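Local coordinates for protein PpiC-type peptidyl-prolyl cis-trans isomerase (Novosphingobium aromaticivorans, PDB 3GPK) that probably catalyses cis-trans isomerisation of peptide bonds preceding proline, this chain being the parvulin-like PpiC-type domain of a longer periplasmic chaperone, at residues Thr5-Ile13 with Gly59-Leu69; Glu72-Gly83 with Val89-Leu100. All blocks are in the same frame, centred on the assembly; numbering follows the deposited sequence.

Both contacts build on the same antiparallel sheet of the PpiC-type domain, in which strands 7-16 and 94-104 are neighbours. Interaction 1 pairs strand 7-16 with edge strand 60-64 through backbone hydrogen bonds; partly exposed Arg9, Asp60 and Trp63 add a salt bridge and a CH-pi contact on one face, and buried Tyr8, Ile10 and Ile64 pack on the other. Interaction 2 lays helix 71-79 over strands 85-91 and 94-104, with Leu73, Met80, Leu98 and Leu100 buried centrally and exposed Arg92 and Gly83 at its ends. Both have waters and a sulfate peripherally. They meet where Glu12 OE2 lies 2.7 Å from Ser96 OG, a probable hydrogen bond, and where Leu66 packs on helix 71-79.

Interaction 1. Residues Thr5-Ile13 with Gly59-Leu69; sequences TEEYRIGEI and GDLGWIRLAQL. With SO4 (sulfate ion), chain D.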
loop_
_atom_site.group_PDB
_atom_site.type_symbol
_atom_site.label_atom_id
_atom_site.label_comp_id
_atom_site.label_asym_id
_atom_site.label_seq_id
_atom_site.Cartn_x
_atom_site.Cartn_y
_atom_site.Cartn_z
ATOM N N THR A 5 15.550 11.107 5.550
ATOM C CA THR A 5 14.573 12.221 5.747
ATOM C C THR A 5 13.373 12.049 4.826
ATOM O O THR A 5 12.472 12.887 4.795
ATOM C CB THR A 5 15.207 13.580 5.419
ATOM O OG1 THR A 5 15.562 13.616 4.031
ATOM C CG2 THR A 5 16.451 13.799 6.258
ATOM N N GLU A 6 13.366 10.957 4.072
ATOM C CA GLU A 6 12.287 10.706 3.135
ATOM C C GLU A 6 10.923 10.522 3.784
ATOM O O GLU A 6 10.795 9.963 4.876
ATOM C CB GLU A 6 12.601 9.476 2.278
ATOM C CG GLU A 6 13.955 9.530 1.588
ATOM C CD GLU A 6 15.044 8.833 2.379
ATOM O OE1 GLU A 6 14.992 8.856 3.627
ATOM O OE2 GLU A 6 15.965 8.272 1.749
ATOM N N GLU A 7 9.908 11.024 3.093
ATOM C CA GLU A 7 8.527 10.889 3.518
ATOM C C GLU A 7 7.851 10.286 2.301
ATOM O O GLU A 7 8.235 10.556 1.160
ATOM C CB GLU A 7 7.909 12.241 3.870
ATOM C CG GLU A 7 8.473 12.845 5.142
ATOM C CD GLU A 7 7.814 14.158 5.495
ATOM O OE1 GLU A 7 6.710 14.136 6.078
ATOM O OE2 GLU A 7 8.397 15.213 5.173
ATOM N N TYR A 8 6.848 9.460 2.537
ATOM C CA TYR A 8 6.173 8.796 1.440
ATOM C C TYR A 8 4.678 8.968 1.503
ATOM O O TYR A 8 4.086 8.845 2.570
ATOM C CB TYR A 8 6.478 7.297 1.481
ATOM C CG TYR A 8 7.945 6.945 1.452
ATOM C CD1 TYR A 8 8.529 6.413 0.303
ATOM C CD2 TYR A 8 8.752 7.145 2.571
ATOM C CE1 TYR A 8 9.882 6.087 0.269
ATOM C CE2 TYR A 8 10.103 6.826 2.548
ATOM C CZ TYR A 8 10.660 6.297 1.395
ATOM O OH TYR A 8 11.996 5.975 1.375
ATOM N N ARG A 9 4.070 9.268 0.358
ATOM C CA ARG A 9 2.621 9.362 0.298
ATOM C C ARG A 9 2.255 8.004 -0.280
ATOM O O ARG A 9 2.516 7.720 -1.451
ATOM C CB ARG A 9 2.154 10.474 -0.631
ATOM C CG ARG A 9 0.651 10.682 -0.532
ATOM C CD ARG A 9 0.180 11.872 -1.332
ATOM N NE ARG A 9 -1.204 12.219 -1.014
ATOM C CZ ARG A 9 -1.624 12.600 0.188
ATOM N NH1 ARG A 9 -0.768 12.679 1.198
ATOM N NH2 ARG A 9 -2.897 12.923 0.379
ATOM N N ILE A 10 1.664 7.159 0.552
ATOM C CA ILE A 10 1.335 5.807 0.134
ATOM C C ILE A 10 -0.142 5.467 0.182
ATOM O O ILE A 10 -0.871 5.923 1.063
ATOM C CB ILE A 10 2.113 4.788 1.012
ATOM C CG1 ILE A 10 3.616 4.980 0.815
ATOM C CG2 ILE A 10 1.708 3.361 0.668
ATOM C CD1 ILE A 10 4.473 4.154 1.750
ATOM N N GLY A 11 -0.567 4.668 -0.792
ATOM C CA GLY A 11 -1.936 4.202 -0.849
ATOM C C GLY A 11 -1.868 2.738 -0.455
ATOM O O GLY A 11 -0.931 2.038 -0.839
ATOM N N GLU A 12 -2.836 2.272 0.324
ATOM C CA GLU A 12 -2.839 0.872 0.750
ATOM C C GLU A 12 -4.200 0.203 0.662
ATOM O O GLU A 12 -5.223 0.811 0.966
ATOM C CB GLU A 12 -2.343 0.744 2.206
ATOM C CG GLU A 12 -2.525 -0.674 2.799
ATOM C CD GLU A 12 -2.123 -0.783 4.259
ATOM O OE1 GLU A 12 -2.358 0.184 5.016
ATOM O OE2 GLU A 12 -1.585 -1.845 4.651
ATOM N N ILE A 13 -4.196 -1.051 0.221
ATOM C CA ILE A 13 -5.399 -1.872 0.175
ATOM C C ILE A 13 -5.022 -3.071 1.041
ATOM O O ILE A 13 -4.102 -3.811 0.705
ATOM C CB ILE A 13 -5.737 -2.370 -1.250
ATOM C CG1 ILE A 13 -6.156 -1.189 -2.138
ATOM C CG2 ILE A 13 -6.849 -3.413 -1.169
ATOM C CD1 ILE A 13 -6.489 -1.573 -3.580
ATOM N N GLY A 59 -7.785 4.536 0.517
ATOM C CA GLY A 59 -6.562 3.909 0.992
ATOM C C GLY A 59 -5.372 4.830 1.170
ATOM O O GLY A 59 -4.258 4.375 1.422
ATOM N N ASP A 60 -5.605 6.129 1.037
ATOM C CA ASP A 60 -4.553 7.128 1.178
ATOM C C ASP A 60 -4.082 7.199 2.631
ATOM O O ASP A 60 -4.871 7.493 3.525
ATOM C CB ASP A 60 -5.106 8.489 0.728
ATOM C CG ASP A 60 -4.041 9.568 0.638
ATOM O OD1 ASP A 60 -2.843 9.272 0.824
ATOM O OD2 ASP A 60 -4.411 10.731 0.367
ATOM N N LEU A 61 -2.805 6.912 2.872
ATOM C CA LEU A 61 -2.270 6.968 4.233
ATOM C C LEU A 61 -1.690 8.346 4.502
ATOM O O LEU A 61 -1.248 8.635 5.619
ATOM C CB LEU A 61 -1.161 5.933 4.428
ATOM C CG LEU A 61 -1.484 4.481 4.087
ATOM C CD1 LEU A 61 -0.277 3.612 4.420
ATOM C CD2 LEU A 61 -2.708 4.022 4.864
ATOM N N GLY A 62 -1.699 9.190 3.477
ATOM C CA GLY A 62 -1.135 10.517 3.618
ATOM C C GLY A 62 0.378 10.394 3.628
ATOM O O GLY A 62 0.927 9.362 3.227
ATOM N N TRP A 63 1.061 11.440 4.078
ATOM C CA TRP A 63 2.516 11.424 4.142
ATOM C C TRP A 63 2.960 10.694 5.400
ATOM O O TRP A 63 2.533 11.030 6.503
ATOM C CB TRP A 63 3.063 12.854 4.147
ATOM C CG TRP A 63 2.922 13.543 2.832
ATOM C CD1 TRP A 63 1.945 14.426 2.463
ATOM C CD2 TRP A 63 3.775 13.388 1.694
ATOM N NE1 TRP A 63 2.142 14.829 1.164
ATOM C CE2 TRP A 63 3.259 14.210 0.669
ATOM C CE3 TRP A 63 4.929 12.636 1.443
ATOM C CZ2 TRP A 63 3.853 14.293 -0.591
ATOM C CZ3 TRP A 63 5.523 12.720 0.189
ATOM C CH2 TRP A 63 4.984 13.547 -0.812
ATOM N N ILE A 64 3.801 9.679 5.233
ATOM C CA ILE A 64 4.279 8.913 6.380
ATOM C C ILE A 64 5.771 8.617 6.310
ATOM O O ILE A 64 6.398 8.741 5.260
ATOM C CB ILE A 64 3.546 7.555 6.508
ATOM C CG1 ILE A 64 3.814 6.699 5.271
ATOM C CG2 ILE A 64 2.054 7.776 6.707
ATOM C CD1 ILE A 64 3.348 5.259 5.430
ATOM N N ARG A 65 6.337 8.246 7.453
ATOM C CA ARG A 65 7.740 7.878 7.539
ATOM C C ARG A 65 7.717 6.349 7.571
ATOM O O ARG A 65 6.780 5.762 8.110
ATOM C CB ARG A 65 8.357 8.447 8.821
ATOM C CG ARG A 65 8.378 9.970 8.876
ATOM C CD ARG A 65 9.095 10.443 10.131
ATOM N NE ARG A 65 9.439 11.862 10.099
ATOM C CZ ARG A 65 8.581 12.854 10.299
ATOM N NH1 ARG A 65 7.303 12.596 10.548
ATOM N NH2 ARG A 65 9.007 14.111 10.266
ATOM N N LEU A 66 8.726 5.705 6.993
ATOM C CA LEU A 66 8.754 4.241 6.945
ATOM C C LEU A 66 8.609 3.536 8.291
ATOM O O LEU A 66 8.093 2.419 8.362
ATOM C CB LEU A 66 10.024 3.764 6.239
ATOM C CG LEU A 66 10.123 4.200 4.775
ATOM C CD1 LEU A 66 11.337 3.548 4.136
ATOM C CD2 LEU A 66 8.852 3.811 4.026
ATOM N N ALA A 67 9.057 4.181 9.362
ATOM C CA ALA A 67 8.945 3.584 10.688
ATOM C C ALA A 67 7.484 3.417 11.114
ATOM O O ALA A 67 7.189 2.693 12.066
ATOM C CB ALA A 67 9.694 4.437 11.709
ATOM N N GLN A 68 6.565 4.085 10.421
ATOM C CA GLN A 68 5.147 3.973 10.767
ATOM C C GLN A 68 4.537 2.702 10.186
ATOM O O GLN A 68 3.443 2.288 10.576
ATOM C CB GLN A 68 4.361 5.174 10.240
ATOM C CG GLN A 68 4.784 6.495 10.824
ATOM C CD GLN A 68 3.900 7.635 10.368
ATOM O OE1 GLN A 68 2.725 7.720 10.741
ATOM N NE2 GLN A 68 4.456 8.516 9.556
ATOM N N LEU A 69 5.240 2.092 9.243
ATOM C CA LEU A 69 4.758 0.873 8.603
ATOM C C LEU A 69 5.370 -0.377 9.210
ATOM O O LEU A 69 6.460 -0.333 9.772
ATOM C CB LEU A 69 5.108 0.885 7.112
ATOM C CG LEU A 69 4.405 1.891 6.207
ATOM C CD1 LEU A 69 5.087 1.893 4.853
ATOM C CD2 LEU A 69 2.930 1.526 6.078
HETATM S S SO4 D . -0.570 17.451 0.081
HETATM O O1 SO4 D . -0.679 18.481 -0.971
HETATM O O2 SO4 D . -1.907 16.858 0.313
HETATM O O3 SO4 D . 0.383 16.420 -0.363
HETATM O O4 SO4 D . -0.092 18.057 1.343
HETATM O O HOH W 1 11.011 7.439 6.088
HETATM O O HOH W 2 5.149 12.336 7.695
#
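The carboxylate of Asp60 is gripped twice: OD2 forms a salt bridge with Arg9 NH2 at 2.7 Å, and OD1 accepts a hydrogen bond from Gly62 N, which meets it from above the carboxylate plane at 2.9 Å, closing an Asx turn. Arg9 and Asp60 do not lie flat against each other, for their guanidinium and carboxylate planes stand 86° apart, and Asp60 OD1 sits over the centre of one guanidinium face. With CG anti to the backbone N (chi1 -172°) and the chain extended as far as NE, Arg9 leads its guanidinium past Gly62 while its CB stays over the Trp63 ring. That CB lies 3.9 Å from the centroid of the six-membered ring of Trp63, nearly on the ring normal, a CH-pi contact. Trp63 NE1 points to a sulfate, probably from the crystallisation liquor. Strands 7-16 and 60-64 run antiparallel here, and the register slips by one residue between Arg9 and Gly11, a beta bulge at the margin of the parvulin-type sheet. Tyr8 and Ile64 exchange two backbone hydrogen bonds; within the bulge Leu61 N bonds to Ile10 O, and past it Glu12 N bonds to Gly59 O. On the face carrying Tyr8 and Ile64 the contact is largely apolar. Leu66 places CD2 over the face of the Tyr8 ring, 3.9 Å from its centroid, and its CG 3.4 Å from Tyr8 CE2. Ile10 CD1 meets Leu69 CD1 tip to tip at 3.9 Å; the Ile10 side chain lies roughly perpendicular to that of Ile64, their CD1 atoms 4.0 Å apart, while Ala77 of helix 71-79 packs against both Ile10 and Leu66.

Interaction 2. Residues Glu72-Gly83 with Val89-Leu100; sequences ELATTAASMGPG and VEIRGGFSILYL. With SO4 (sulfate ion), chain C.
Leu73 CD2 sits between both strands, against Val89 on one and Ser96 and Leu98 on the other, and CD1 lies on Ser96. Its CG stands anti to the carbonyl carbon (chi1 -57°), which brings CD2 to 3.7 Å from Val89 CB. Ile91 slants across Leu73 and sets CG2 3.7 Å from Leu73 CG; the same methyl touches Glu72 CB. One turn further along the helix, Thr76 and Val89 lie alongside each other, pointing opposite ways, with Thr76 OG1 against Val89 CG2.

Beyond the helix, selenomethionine Met80 runs extended to SE and then bends (chi3 78°), tucking CE against the strand backbone, 3.6 Å from Leu100 N. The Met80 side chain runs nearly perpendicular to that of Leu98, SE 4.1 Å from Leu98 CB. Leu100, with CG anti to the backbone N, turns CD2 to 3.6 Å from Gly81 O. The loop is tied down by Gly83 N, which donates to Leu100 O (2.8 Å) in the carbonyl plane, and Gly83 O meets the edge of the Tyr99 ring.

Helix 71-79 thus rests on the hairpin of strands 85-91 and 94-104, joined by a type I turn from Ile91 to Gly94. At that turn Glu72, bent at chi2 (69°), accepts at OE1 from a water that in turn accepts from Arg92 N. Arg92 NH2 donates to a sulfate, probably from the crystallisation liquor, which Thr71 OG1 also binds. The helix owes its seat on the hairpin chiefly to shape and the burial of Leu73 and Leu98, whereas directed bonds fix the loop at Gly83 and, through water, link Glu72 to the turn at Arg92.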
loop_
_atom_site.group_PDB
_atom_site.type_symbol
_atom_site.label_atom_id
_atom_site.label_comp_id
_atom_site.label_asym_id
_atom_site.label_seq_id
_atom_site.Cartn_x
_atom_site.Cartn_y
_atom_site.Cartn_z
ATOM N N GLU A 72 7.488 -5.529 6.925
ATOM C CA GLU A 72 7.231 -6.050 5.581
ATOM C C GLU A 72 6.882 -4.947 4.590
ATOM O O GLU A 72 7.362 -4.945 3.461
ATOM C CB GLU A 72 6.086 -7.070 5.600
ATOM C CG GLU A 72 6.344 -8.353 6.388
ATOM C CD GLU A 72 6.412 -8.126 7.888
ATOM O OE1 GLU A 72 5.617 -7.319 8.412
ATOM O OE2 GLU A 72 7.260 -8.770 8.541
ATOM N N LEU A 73 6.037 -4.012 5.011
ATOM C CA LEU A 73 5.642 -2.924 4.128
ATOM C C LEU A 73 6.683 -1.815 4.047
ATOM O O LEU A 73 6.850 -1.184 2.998
ATOM C CB LEU A 73 4.291 -2.361 4.575
ATOM C CG LEU A 73 3.183 -3.416 4.618
ATOM C CD1 LEU A 73 1.884 -2.780 5.078
ATOM C CD2 LEU A 73 3.011 -4.042 3.240
ATOM N N ALA A 74 7.390 -1.581 5.150
ATOM C CA ALA A 74 8.428 -0.555 5.192
ATOM C C ALA A 74 9.569 -0.916 4.244
ATOM O O ALA A 74 10.045 -0.078 3.473
ATOM C CB ALA A 74 8.961 -0.413 6.614
ATOM N N THR A 75 10.007 -2.168 4.302
ATOM C CA THR A 75 11.095 -2.612 3.444
ATOM C C THR A 75 10.673 -2.657 1.971
ATOM O O THR A 75 11.507 -2.494 1.083
ATOM C CB THR A 75 11.637 -3.995 3.894
ATOM O OG1 THR A 75 10.580 -4.957 3.914
ATOM C CG2 THR A 75 12.245 -3.894 5.291
ATOM N N THR A 76 9.380 -2.858 1.714
ATOM C CA THR A 76 8.884 -2.885 0.339
ATOM C C THR A 76 8.837 -1.461 -0.208
ATOM O O THR A 76 9.280 -1.192 -1.331
ATOM C CB THR A 76 7.448 -3.479 0.247
ATOM O OG1 THR A 76 7.467 -4.871 0.584
ATOM C CG2 THR A 76 6.902 -3.313 -1.166
ATOM N N ALA A 77 8.289 -0.556 0.597
ATOM C CA ALA A 77 8.156 0.845 0.227
ATOM C C ALA A 77 9.505 1.507 -0.025
ATOM O O ALA A 77 9.633 2.353 -0.908
ATOM C CB ALA A 77 7.406 1.603 1.326
ATOM N N ALA A 78 10.511 1.115 0.751
ATOM C CA ALA A 78 11.841 1.694 0.609
ATOM C C ALA A 78 12.468 1.451 -0.761
ATOM O O ALA A 78 13.285 2.253 -1.216
ATOM C CB ALA A 78 12.766 1.161 1.706
ATOM N N SER A 79 12.085 0.357 -1.416
ATOM C CA SER A 79 12.636 0.017 -2.730
ATOM C C SER A 79 11.751 0.406 -3.909
ATOM O O SER A 79 12.170 0.302 -5.061
ATOM C CB SER A 79 12.919 -1.486 -2.812
ATOM O OG SER A 79 13.889 -1.877 -1.858
HETATM N N MSE A 80 10.532 0.853 -3.631
HETATM C CA MSE A 80 9.603 1.225 -4.698
HETATM C C MSE A 80 9.949 2.503 -5.443
HETATM O O MSE A 80 10.494 3.441 -4.871
HETATM C CB MSE A 80 8.194 1.389 -4.140
HETATM C CG MSE A 80 7.556 0.131 -3.625
HETATM SE SE MSE A 80 5.875 0.592 -2.819
HETATM C CE MSE A 80 4.810 0.805 -4.429
ATOM N N GLY A 81 9.613 2.528 -6.730
ATOM C CA GLY A 81 9.842 3.708 -7.538
ATOM C C GLY A 81 8.542 4.488 -7.509
ATOM O O GLY A 81 7.485 3.886 -7.321
ATOM N N PRO A 82 8.568 5.813 -7.697
ATOM C CA PRO A 82 7.329 6.593 -7.667
ATOM C C PRO A 82 6.293 6.168 -8.706
ATOM O O PRO A 82 6.637 5.822 -9.840
ATOM C CB PRO A 82 7.822 8.024 -7.872
ATOM C CG PRO A 82 9.011 7.833 -8.753
ATOM C CD PRO A 82 9.705 6.649 -8.124
ATOM N N GLY A 83 5.026 6.182 -8.301
ATOM C CA GLY A 83 3.943 5.814 -9.195
ATOM C C GLY A 83 3.780 4.329 -9.457
ATOM O O GLY A 83 2.979 3.938 -10.304
ATOM N N VAL A 89 1.791 -7.975 -0.450
ATOM C CA VAL A 89 2.852 -8.209 0.518
ATOM C C VAL A 89 2.240 -8.800 1.778
ATOM O O VAL A 89 1.328 -8.211 2.362
ATOM C CB VAL A 89 3.563 -6.892 0.902
ATOM C CG1 VAL A 89 4.656 -7.165 1.925
ATOM C CG2 VAL A 89 4.148 -6.230 -0.334
ATOM N N GLU A 90 2.736 -9.958 2.207
ATOM C CA GLU A 90 2.204 -10.574 3.415
ATOM C C GLU A 90 2.632 -9.835 4.674
ATOM O O GLU A 90 3.779 -9.414 4.793
ATOM C CB GLU A 90 2.661 -12.037 3.548
ATOM C CG GLU A 90 2.158 -12.681 4.835
ATOM C CD GLU A 90 2.573 -14.133 5.009
ATOM O OE1 GLU A 90 3.481 -14.598 4.290
ATOM O OE2 GLU A 90 1.989 -14.807 5.885
ATOM N N ILE A 91 1.691 -9.663 5.596
ATOM C CA ILE A 91 1.976 -9.051 6.889
ATOM C C ILE A 91 1.289 -9.968 7.890
ATOM O O ILE A 91 0.559 -10.870 7.496
ATOM C CB ILE A 91 1.442 -7.601 7.016
ATOM C CG1 ILE A 91 -0.067 -7.551 6.764
ATOM C CG2 ILE A 91 2.204 -6.698 6.058
ATOM C CD1 ILE A 91 -0.657 -6.178 6.986
ATOM N N ARG A 92 1.511 -9.758 9.181
ATOM C CA ARG A 92 0.912 -10.651 10.161
ATOM C C ARG A 92 -0.578 -10.932 9.991
ATOM O O ARG A 92 -0.996 -12.087 10.021
ATOM C CB ARG A 92 1.174 -10.141 11.579
ATOM C CG ARG A 92 2.640 -10.090 11.951
ATOM C CD ARG A 92 2.812 -9.862 13.443
ATOM N NE ARG A 92 4.218 -9.834 13.833
ATOM C CZ ARG A 92 5.070 -8.877 13.481
ATOM N NH1 ARG A 92 4.658 -7.862 12.731
ATOM N NH2 ARG A 92 6.336 -8.936 13.877
ATOM N N GLY A 93 -1.375 -9.888 9.796
ATOM C CA GLY A 93 -2.811 -10.074 9.677
ATOM C C GLY A 93 -3.429 -10.282 8.307
ATOM O O GLY A 93 -4.655 -10.336 8.190
ATOM N N GLY A 94 -2.601 -10.404 7.278
ATOM C CA GLY A 94 -3.128 -10.602 5.939
ATOM C C GLY A 94 -2.172 -10.151 4.852
ATOM O O GLY A 94 -0.977 -10.447 4.912
ATOM N N PHE A 95 -2.694 -9.427 3.862
ATOM C CA PHE A 95 -1.889 -8.944 2.742
ATOM C C PHE A 95 -2.216 -7.503 2.404
ATOM O O PHE A 95 -3.354 -7.077 2.535
ATOM C CB PHE A 95 -2.149 -9.781 1.490
ATOM C CG PHE A 95 -1.715 -11.205 1.610
ATOM C CD1 PHE A 95 -0.392 -11.565 1.365
ATOM C CD2 PHE A 95 -2.622 -12.188 1.991
ATOM C CE1 PHE A 95 0.028 -12.891 1.496
ATOM C CE2 PHE A 95 -2.212 -13.517 2.128
ATOM C CZ PHE A 95 -0.885 -13.863 1.878
ATOM N N SER A 96 -1.210 -6.765 1.956
ATOM C CA SER A 96 -1.406 -5.378 1.561
ATOM C C SER A 96 -0.855 -5.133 0.167
ATOM O O SER A 96 0.121 -5.765 -0.252
ATOM C CB SER A 96 -0.708 -4.418 2.524
ATOM O OG SER A 96 -1.344 -4.411 3.784
ATOM N N ILE A 97 -1.520 -4.233 -0.551
ATOM C CA ILE A 97 -1.105 -3.809 -1.874
ATOM C C ILE A 97 -0.747 -2.343 -1.656
ATOM O O ILE A 97 -1.522 -1.595 -1.062
ATOM C CB ILE A 97 -2.256 -3.898 -2.903
ATOM C CG1 ILE A 97 -2.740 -5.346 -3.024
ATOM C CG2 ILE A 97 -1.776 -3.385 -4.269
ATOM C CD1 ILE A 97 -4.003 -5.494 -3.875
ATOM N N LEU A 98 0.428 -1.933 -2.116
ATOM C CA LEU A 98 0.847 -0.549 -1.938
ATOM C C LEU A 98 0.946 0.200 -3.254
ATOM O O LEU A 98 1.189 -0.387 -4.308
ATOM C CB LEU A 98 2.208 -0.489 -1.244
ATOM C CG LEU A 98 2.355 -1.183 0.103
ATOM C CD1 LEU A 98 3.807 -1.063 0.544
ATOM C CD2 LEU A 98 1.406 -0.565 1.134
ATOM N N TYR A 99 0.746 1.511 -3.169
ATOM C CA TYR A 99 0.836 2.394 -4.318
ATOM C C TYR A 99 1.620 3.615 -3.862
ATOM O O TYR A 99 1.183 4.348 -2.972
ATOM C CB TYR A 99 -0.567 2.792 -4.789
ATOM C CG TYR A 99 -0.594 3.697 -6.006
ATOM C CD1 TYR A 99 0.291 3.502 -7.065
ATOM C CD2 TYR A 99 -1.534 4.720 -6.113
ATOM C CE1 TYR A 99 0.241 4.306 -8.205
ATOM C CE2 TYR A 99 -1.592 5.530 -7.248
ATOM C CZ TYR A 99 -0.702 5.314 -8.288
ATOM O OH TYR A 99 -0.757 6.111 -9.410
ATOM N N LEU A 100 2.796 3.821 -4.446
ATOM C CA LEU A 100 3.611 4.968 -4.076
ATOM C C LEU A 100 3.141 6.194 -4.851
ATOM O O LEU A 100 3.584 6.452 -5.972
ATOM C CB LEU A 100 5.090 4.691 -4.344
ATOM C CG LEU A 100 6.039 5.776 -3.816
ATOM C CD1 LEU A 100 5.768 6.043 -2.338
ATOM C CD2 LEU A 100 7.478 5.325 -4.018
HETATM S S SO4 C . 9.238 -6.927 13.562
HETATM O O1 SO4 C . 9.832 -6.190 14.696
HETATM O O2 SO4 C . 7.876 -6.419 13.308
HETATM O O3 SO4 C . 10.077 -6.727 12.364
HETATM O O4 SO4 C . 9.166 -8.370 13.875
HETATM O O HOH W 3 3.446 -7.688 9.937
HETATM O O HOH W 4 1.371 5.568 -11.657
#